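PDB 6W0P: kojibiose phosphorylase from Gut metagenome, which belongs to glycoside hydrolase family 65, whose members couple an N-terminal beta-sandwich domain to a central helical catalytic domain and a small C-terminal domain. Local coordinates for residues A[221-226]-A[232-237]; A[212-217]-A[268-273]; A[99-102]-A[107-110]. All blocks are in the same frame, centred on the assembly; numbering follows the deposited sequence.

Contact 1: A[221-226]-A[232-237]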
loop_
_atom_site.group_PDB
_atom_site.type_symbol
_atom_site.label_atom_id
_atom_site.label_comp_id
_atom_site.label_asym_id
_atom_site.label_seq_id
_atom_site.Cartn_x
_atom_site.Cartn_y
_atom_site.Cartn_z
ATOM N N GLU A 221 52.215 11.593 17.980
ATOM C CA GLU A 221 52.134 10.874 16.687
ATOM C C GLU A 221 53.351 11.240 15.817
ATOM O O GLU A 221 53.999 12.261 16.086
ATOM C CB GLU A 221 50.803 11.200 16.007
ATOM C CG GLU A 221 50.735 12.579 15.359
ATOM C CD GLU A 221 50.680 13.793 16.281
ATOM O OE1 GLU A 221 50.446 13.632 17.494
ATOM O OE2 GLU A 221 50.885 14.915 15.771
ATOM N N ASP A 222 53.650 10.409 14.819
ATOM C CA ASP A 222 54.775 10.594 13.873
ATOM C C ASP A 222 54.273 11.513 12.763
ATOM O O ASP A 222 55.062 12.274 12.246
ATOM C CB ASP A 222 55.296 9.251 13.347
ATOM C CG ASP A 222 56.017 8.438 14.407
ATOM O OD1 ASP A 222 57.114 8.842 14.803
ATOM O OD2 ASP A 222 55.441 7.432 14.875
ATOM N N SER A 223 52.981 11.457 12.446
ATOM C CA SER A 223 52.347 12.369 11.463
ATOM C C SER A 223 50.830 12.286 11.584
ATOM O O SER A 223 50.355 11.377 12.278
ATOM C CB SER A 223 52.797 12.059 10.051
ATOM O OG SER A 223 52.447 10.738 9.693
ATOM N N TYR A 224 50.124 13.189 10.901
ATOM C CA TYR A 224 48.643 13.279 10.881
ATOM C C TYR A 224 48.148 13.627 9.473
ATOM O O TYR A 224 48.928 14.161 8.683
ATOM C CB TYR A 224 48.184 14.298 11.922
ATOM C CG TYR A 224 48.505 15.747 11.647
ATOM C CD1 TYR A 224 49.709 16.316 12.045
ATOM C CD2 TYR A 224 47.570 16.577 11.043
ATOM C CE1 TYR A 224 49.977 17.661 11.832
ATOM C CE2 TYR A 224 47.822 17.922 10.822
ATOM C CZ TYR A 224 49.030 18.472 11.218
ATOM O OH TYR A 224 49.269 19.801 10.987
ATOM N N GLN A 225 46.879 13.340 9.179
ATOM C CA GLN A 225 46.222 13.749 7.908
ATOM C C GLN A 225 44.872 14.400 8.216
ATOM O O GLN A 225 44.148 13.895 9.084
ATOM C CB GLN A 225 46.027 12.565 6.958
ATOM C CG GLN A 225 47.274 11.709 6.758
ATOM C CD GLN A 225 46.957 10.362 6.148
ATOM O OE1 GLN A 225 46.362 10.264 5.065
ATOM N NE2 GLN A 225 47.320 9.306 6.874
ATOM N N LEU A 226 44.540 15.469 7.499
ATOM C CA LEU A 226 43.192 16.087 7.479
ATOM C C LEU A 226 42.600 15.910 6.076
ATOM O O LEU A 226 42.905 16.725 5.179
ATOM C CB LEU A 226 43.300 17.562 7.873
ATOM C CG LEU A 226 43.995 17.863 9.200
ATOM C CD1 LEU A 226 44.124 19.375 9.390
ATOM C CD2 LEU A 226 43.261 17.234 10.384
ATOM N N ILE A 232 43.334 11.453 10.721
ATOM C CA ILE A 232 44.172 10.265 11.043
ATOM C C ILE A 232 45.365 10.746 11.871
ATOM O O ILE A 232 45.944 11.792 11.532
ATOM C CB ILE A 232 44.590 9.514 9.763
ATOM C CG1 ILE A 232 43.390 9.225 8.860
ATOM C CG2 ILE A 232 45.357 8.244 10.095
ATOM C CD1 ILE A 232 43.761 8.569 7.542
ATOM N N LEU A 233 45.664 10.030 12.945
ATOM C CA LEU A 233 46.949 10.104 13.661
ATOM C C LEU A 233 47.753 8.846 13.292
ATOM O O LEU A 233 47.210 7.735 13.432
ATOM C CB LEU A 233 46.648 10.209 15.161
ATOM C CG LEU A 233 46.092 11.550 15.651
ATOM C CD1 LEU A 233 45.508 11.423 17.055
ATOM C CD2 LEU A 233 47.160 12.628 15.643
ATOM N N ASN A 234 48.991 9.024 12.794
ATOM C CA ASN A 234 49.930 7.929 12.401
ATOM C C ASN A 234 50.919 7.681 13.542
ATOM O O ASN A 234 51.522 8.661 14.024
ATOM C CB ASN A 234 50.718 8.251 11.124
ATOM C CG ASN A 234 49.833 8.359 9.903
ATOM O OD1 ASN A 234 48.967 7.509 9.675
ATOM N ND2 ASN A 234 50.047 9.393 9.103
ATOM N N TYR A 235 51.077 6.426 13.962
ATOM C CA TYR A 235 52.094 6.013 14.968
ATOM C C TYR A 235 52.989 4.959 14.318
ATOM O O TYR A 235 52.480 3.980 13.753
ATOM C CB TYR A 235 51.443 5.568 16.282
ATOM C CG TYR A 235 50.545 6.623 16.882
ATOM C CD1 TYR A 235 51.053 7.611 17.710
ATOM C CD2 TYR A 235 49.190 6.664 16.584
ATOM C CE1 TYR A 235 50.245 8.611 18.222
ATOM C CE2 TYR A 235 48.369 7.655 17.089
ATOM C CZ TYR A 235 48.900 8.636 17.903
ATOM O OH TYR A 235 48.101 9.617 18.396
ATOM N N GLU A 236 54.290 5.226 14.331
ATOM C CA GLU A 236 55.356 4.310 13.860
ATOM C C GLU A 236 55.951 3.706 15.120
ATOM O O GLU A 236 56.746 4.388 15.767
ATOM C CB GLU A 236 56.440 5.043 13.056
ATOM C CG GLU A 236 55.925 5.848 11.877
ATOM C CD GLU A 236 55.352 5.034 10.733
ATOM O OE1 GLU A 236 54.601 5.627 9.912
ATOM O OE2 GLU A 236 55.652 3.816 10.662
ATOM N N LEU A 237 55.500 2.517 15.503
ATOM C CA LEU A 237 55.894 1.923 16.798
ATOM C C LEU A 237 56.940 0.840 16.558
ATOM O O LEU A 237 56.758 0.026 15.620
ATOM C CB LEU A 237 54.652 1.365 17.500
ATOM C CG LEU A 237 53.522 2.373 17.717
ATOM C CD1 LEU A 237 52.284 1.685 18.237
ATOM C CD2 LEU A 237 53.957 3.500 18.649
HETATM O O HOH W 1 48.920 11.970 19.214
#

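Contact 2: A[212-217]-A[268-273]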
loop_
_atom_site.group_PDB
_atom_site.type_symbol
_atom_site.label_atom_id
_atom_site.label_comp_id
_atom_site.label_asym_id
_atom_site.label_seq_id
_atom_site.Cartn_x
_atom_site.Cartn_y
_atom_site.Cartn_z
ATOM N N THR A 212 30.728 17.704 16.237
ATOM C CA THR A 212 32.205 17.839 16.302
ATOM C C THR A 212 32.757 16.624 17.037
ATOM O O THR A 212 32.307 16.362 18.169
ATOM C CB THR A 212 32.653 19.151 16.959
ATOM O OG1 THR A 212 32.259 20.205 16.089
ATOM C CG2 THR A 212 34.149 19.230 17.165
ATOM N N SER A 213 33.645 15.890 16.373
ATOM C CA SER A 213 34.373 14.734 16.935
ATOM C C SER A 213 35.841 15.106 17.071
ATOM O O SER A 213 36.449 15.460 16.032
ATOM C CB SER A 213 34.217 13.514 16.080
ATOM O OG SER A 213 34.836 12.409 16.724
ATOM N N VAL A 214 36.367 15.033 18.297
ATOM C CA VAL A 214 37.791 15.363 18.590
ATOM C C VAL A 214 38.442 14.204 19.351
ATOM O O VAL A 214 37.796 13.626 20.247
ATOM C CB VAL A 214 37.906 16.686 19.366
ATOM C CG1 VAL A 214 37.486 17.873 18.503
ATOM C CG2 VAL A 214 37.114 16.650 20.662
ATOM N N MET A 215 39.685 13.886 19.005
ATOM C CA MET A 215 40.476 12.892 19.755
ATOM C C MET A 215 41.870 13.442 20.061
ATOM O O MET A 215 42.305 14.411 19.435
ATOM C CB MET A 215 40.597 11.579 18.988
ATOM C CG MET A 215 41.355 11.687 17.708
ATOM S SD MET A 215 41.635 10.028 17.084
ATOM C CE MET A 215 42.218 10.366 15.423
ATOM N N ARG A 216 42.492 12.830 21.054
ATOM C CA ARG A 216 43.904 13.026 21.441
ATOM C C ARG A 216 44.318 11.774 22.209
ATOM O O ARG A 216 43.402 11.015 22.612
ATOM C CB ARG A 216 44.055 14.258 22.330
ATOM C CG ARG A 216 43.517 14.041 23.731
ATOM C CD ARG A 216 43.441 15.341 24.482
ATOM N NE ARG A 216 44.719 15.727 25.056
ATOM C CZ ARG A 216 45.301 16.904 24.868
ATOM N NH1 ARG A 216 44.754 17.806 24.061
ATOM N NH2 ARG A 216 46.458 17.168 25.454
ATOM N N THR A 217 45.617 11.599 22.447
ATOM C CA THR A 217 46.204 10.323 22.941
ATOM C C THR A 217 47.283 10.679 23.965
ATOM O O THR A 217 47.497 11.882 24.188
ATOM C CB THR A 217 46.691 9.434 21.781
ATOM O OG1 THR A 217 47.944 9.908 21.282
ATOM C CG2 THR A 217 45.709 9.365 20.630
ATOM N N ASP A 268 35.118 24.511 20.582
ATOM C CA ASP A 268 35.846 24.882 21.825
ATOM C C ASP A 268 35.340 24.034 22.995
ATOM O O ASP A 268 36.170 23.596 23.820
ATOM C CB ASP A 268 35.734 26.368 22.166
ATOM C CG ASP A 268 36.909 26.820 23.021
ATOM O OD1 ASP A 268 37.929 27.230 22.420
ATOM O OD2 ASP A 268 36.825 26.693 24.280
ATOM N N ILE A 269 34.030 23.809 23.085
ATOM C CA ILE A 269 33.456 22.902 24.122
ATOM C C ILE A 269 34.076 21.509 23.937
ATOM O O ILE A 269 34.570 20.944 24.925
ATOM C CB ILE A 269 31.920 22.879 24.066
ATOM C CG1 ILE A 269 31.341 24.266 24.371
ATOM C CG2 ILE A 269 31.367 21.806 24.998
ATOM C CD1 ILE A 269 29.913 24.463 23.877
ATOM N N ALA A 270 34.134 21.008 22.706
ATOM C CA ALA A 270 34.659 19.654 22.437
ATOM C C ALA A 270 36.106 19.562 22.942
ATOM O O ALA A 270 36.422 18.599 23.685
ATOM C CB ALA A 270 34.529 19.315 20.978
ATOM N N LEU A 271 36.944 20.548 22.610
ATOM C CA LEU A 271 38.387 20.535 22.965
ATOM C C LEU A 271 38.584 20.670 24.474
ATOM O O LEU A 271 39.512 20.014 24.989
ATOM C CB LEU A 271 39.104 21.658 22.217
ATOM C CG LEU A 271 39.293 21.412 20.729
ATOM C CD1 LEU A 271 40.249 22.441 20.140
ATOM C CD2 LEU A 271 39.793 20.002 20.476
ATOM N N THR A 272 37.777 21.502 25.141
ATOM C CA THR A 272 37.826 21.713 26.616
ATOM C C THR A 272 37.523 20.387 27.331
ATOM O O THR A 272 38.310 19.996 28.228
ATOM C CB THR A 272 36.886 22.840 27.060
ATOM O OG1 THR A 272 37.181 23.999 26.275
ATOM C CG2 THR A 272 37.024 23.171 28.529
ATOM N N LYS A 273 36.454 19.684 26.941
ATOM C CA LYS A 273 36.076 18.394 27.584
ATOM C C LYS A 273 37.096 17.305 27.218
ATOM O O LYS A 273 37.509 16.563 28.115
ATOM C CB LYS A 273 34.639 18.022 27.203
ATOM C CG LYS A 273 33.564 18.664 28.075
ATOM C CD LYS A 273 32.259 18.851 27.338
ATOM C CE LYS A 273 31.244 19.682 28.093
ATOM N NZ LYS A 273 30.231 18.816 28.719
#

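Contact 3: A[99-102]-A[107-110]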
loop_
_atom_site.group_PDB
_atom_site.type_symbol
_atom_site.label_atom_id
_atom_site.label_comp_id
_atom_site.label_asym_id
_atom_site.label_seq_id
_atom_site.Cartn_x
_atom_site.Cartn_y
_atom_site.Cartn_z
ATOM N N GLU A 99 54.948 -4.919 8.464
ATOM C CA GLU A 99 55.726 -5.350 7.269
ATOM C C GLU A 99 54.764 -5.542 6.089
ATOM O O GLU A 99 54.713 -6.647 5.471
ATOM C CB GLU A 99 56.464 -6.641 7.623
ATOM C CG GLU A 99 57.398 -6.459 8.798
ATOM C CD GLU A 99 58.071 -7.728 9.274
ATOM O OE1 GLU A 99 57.697 -8.816 8.791
ATOM O OE2 GLU A 99 58.971 -7.615 10.125
ATOM N N ASP A 100 53.963 -4.517 5.831
ATOM C CA ASP A 100 53.039 -4.430 4.662
ATOM C C ASP A 100 51.860 -5.423 4.740
ATOM O O ASP A 100 50.992 -5.308 3.847
ATOM C CB ASP A 100 53.810 -4.545 3.344
ATOM C CG ASP A 100 53.957 -3.185 2.681
ATOM O OD1 ASP A 100 55.125 -2.729 2.502
ATOM O OD2 ASP A 100 52.902 -2.575 2.382
ATOM N N GLU A 101 51.779 -6.301 5.762
ATOM C CA GLU A 101 50.568 -7.125 6.060
ATOM C C GLU A 101 49.639 -6.316 6.972
ATOM O O GLU A 101 50.101 -5.895 8.061
ATOM C CB GLU A 101 50.937 -8.460 6.706
ATOM C CG GLU A 101 49.727 -9.280 7.101
ATOM C CD GLU A 101 50.031 -10.560 7.864
ATOM O OE1 GLU A 101 49.060 -11.210 8.304
ATOM O OE2 GLU A 101 51.230 -10.902 8.020
ATOM N N GLU A 102 48.409 -6.053 6.521
ATOM C CA GLU A 102 47.402 -5.294 7.312
ATOM C C GLU A 102 46.641 -6.273 8.214
ATOM O O GLU A 102 46.207 -7.326 7.719
ATOM C CB GLU A 102 46.408 -4.500 6.463
ATOM C CG GLU A 102 45.587 -3.548 7.331
ATOM C CD GLU A 102 44.550 -2.671 6.647
ATOM O OE1 GLU A 102 44.499 -2.675 5.388
ATOM O OE2 GLU A 102 43.812 -1.959 7.374
ATOM N N LYS A 107 41.200 -12.311 6.973
ATOM C CA LYS A 107 42.322 -12.730 6.084
ATOM C C LYS A 107 43.486 -13.339 6.878
ATOM O O LYS A 107 43.983 -14.368 6.458
ATOM C CB LYS A 107 42.788 -11.543 5.232
ATOM C CG LYS A 107 41.816 -11.151 4.126
ATOM C CD LYS A 107 42.272 -9.975 3.279
ATOM C CE LYS A 107 41.181 -9.499 2.335
ATOM N NZ LYS A 107 41.647 -8.409 1.440
ATOM N N VAL A 108 43.913 -12.743 7.985
ATOM C CA VAL A 108 45.233 -13.071 8.609
ATOM C C VAL A 108 45.116 -14.343 9.458
ATOM O O VAL A 108 44.005 -14.838 9.647
ATOM C CB VAL A 108 45.785 -11.875 9.412
ATOM C CG1 VAL A 108 45.929 -10.631 8.532
ATOM C CG2 VAL A 108 44.944 -11.579 10.651
ATOM N N LYS A 109 46.254 -14.873 9.914
ATOM C CA LYS A 109 46.313 -16.000 10.880
ATOM C C LYS A 109 46.347 -15.396 12.290
ATOM O O LYS A 109 47.119 -14.434 12.529
ATOM C CB LYS A 109 47.514 -16.919 10.613
ATOM C CG LYS A 109 47.247 -18.018 9.595
ATOM C CD LYS A 109 48.384 -18.242 8.624
ATOM C CE LYS A 109 47.951 -18.991 7.380
ATOM N NZ LYS A 109 49.121 -19.387 6.558
ATOM N N PHE A 110 45.499 -15.906 13.177
ATOM C CA PHE A 110 45.379 -15.415 14.575
ATOM C C PHE A 110 44.996 -16.601 15.450
ATOM O O PHE A 110 44.529 -17.592 14.904
ATOM C CB PHE A 110 44.402 -14.239 14.650
ATOM C CG PHE A 110 42.984 -14.596 14.314
ATOM C CD1 PHE A 110 42.552 -14.637 13.001
ATOM C CD2 PHE A 110 42.072 -14.882 15.322
ATOM C CE1 PHE A 110 41.237 -14.968 12.700
ATOM C CE2 PHE A 110 40.762 -15.214 15.023
ATOM C CZ PHE A 110 40.342 -15.239 13.713
#

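Contact 1: A[221-226]-A[232-237]
S223 and N234 are joined twice, once through their backbones and once through their side chains. The N of N234 donates to O of S223 over 2.8 Å, and its amide ND2 donates to OG of S223 over the same 2.8 Å, with the hydroxyl almost in the amide plane (11° out of it). The hydroxyl is brought there because OG sits between the backbone N and the carbonyl carbon (chi1 60°), and an asparagine is short enough to meet it directly across the hydrogen-bonded pair. On the same face, Q225 and I232 lie side by side; I232 CD1 rests 3.7 Å from Q225 NE2, while their backbones exchange two hydrogen bonds. Between these two hydrogen-bonded pairs, Y224 and L233 form a non-hydrogen-bonded one.

D222 and S223 both face N234, which makes a classic beta bulge: N of D222 also reaches O of N234, at 2.9 Å. D222, the first residue of the bulge, then turns OD2 to the backbone N of E236, a bond too short for its length to be trusted. Next to the bulge, E221 chi1 (76°) sets CG between backbone N and carbonyl carbon, 3.6 Å from CD2 of L233, and the chain bends beyond it, putting an acid's aliphatic carbons against a leucine. E221 CA meets the ring of Y235 obliquely, 3.3 Å from CE1. A water joins the polar ends, 2.8 Å from E221 OE1 and 2.6 Å from Y235 OH, and the tyrosine hydroxyl is also hydrogen-bonded to T217.

The two segments form a beta hairpin at the edge of a five-stranded antiparallel sheet. Strand 223-227 is outermost, whereas strand 230-239 pairs on with strand 165-174. The L233 side chain packs on I198, M215 and T217 of the larger sheet.

Contact 2: A[212-217]-A[268-273]
The flat group that V214 meets is the peptide group of A270: methyl CG2 lies over one face of it, almost straight above the carbonyl O at 3.7 Å; no aromatic ring takes part. A second carbonyl, that of D268, is gripped within the helix by two donors from opposite faces of its plane. One is T272 N and the other T272 OG1, which stands 36° above that plane at 2.7 Å from O of D268, a bond back to the carbonyl four residues earlier, which the helix brings within reach of the threonine hydroxyl.

This is a helix laid over a beta sheet of the N-terminal sandwich domain, with the axes of strand 212-217 and helix 268-273 at 29° and 8.5 Å apart. The methyl of A270 is small enough for that approach: its CB lies 3.7 Å from V214 CG2 and 3.8 Å from T212 CG2. V214 splits its branches, CG1 reaching CD2 of L271 at 3.7 Å while the two side chains cross at about a right angle. Branching at CB suits both strand residues, giving each a methyl to press on the helix. T212 sends its methyl to A270 because CG2 is anti to the backbone N, and this leaves OG1 to T201 and Q266.

Contact 3: A[99-102]-A[107-110]
E101 and V108 meet through van der Waals contact between a carboxylate oxygen and a methyl group, and no hydrogen bond crosses between the segments. OE1 of E101 lies 3.2 Å from CG1 of V108 and 3.5 Å from its CB, a close fit in which the two side chains approach at a slant. The glutamate gets there by stretching out: CG is anti to the backbone N (chi1 176°) and the chain stays extended beyond it. A second oxygen meets the same methyl, since O of E102 stands 3.4 Å from V108 CG1. That branch of the valine therefore meets the side chain of E101 and the backbone carbonyl of E102.

The polar bonds lie outside the pair and fix the acidic groups. E101 OE1 is hydrogen-bonded to W130 NE1 and OE2 to T132 OG1, so both oxygens are tied to one strand and the carboxylate is held from turning freely. A long, flexible acid suits this span. E102 OE2 forms a salt bridge with R95 and a hydrogen bond with T49, which would probably favour its charged form.

V108 also packs against L103 and the side chain of W130. The contact bridges two sheets: strand 101-102 is the outermost strand of the five-stranded sheet beside strand 94-98, while strand 109-118 belongs to the ten-stranded sheet, next to strand 123-132, which carries W130 and T132.

All three contacts lie in or against the N-terminal beta-sandwich, and no ligand lies in any of them. Contacts 1 and 2 have centres about 17 Å apart and touch directly: Y235 OH and T217 OG1, 2.9 Å apart, join them, and L233 CD1 packs 3.8 Å from M215 CE. Strand 210-217 thus presents one side to helix 263-277 and the other to the hairpin. Contact 3 lies about 20 Å from contact 1, centre to centre, near the opposite edge of the same five-stranded sheet, without touching it. Its centre is about 33 Å from that of contact 2, although both draw on the ten-stranded sheet.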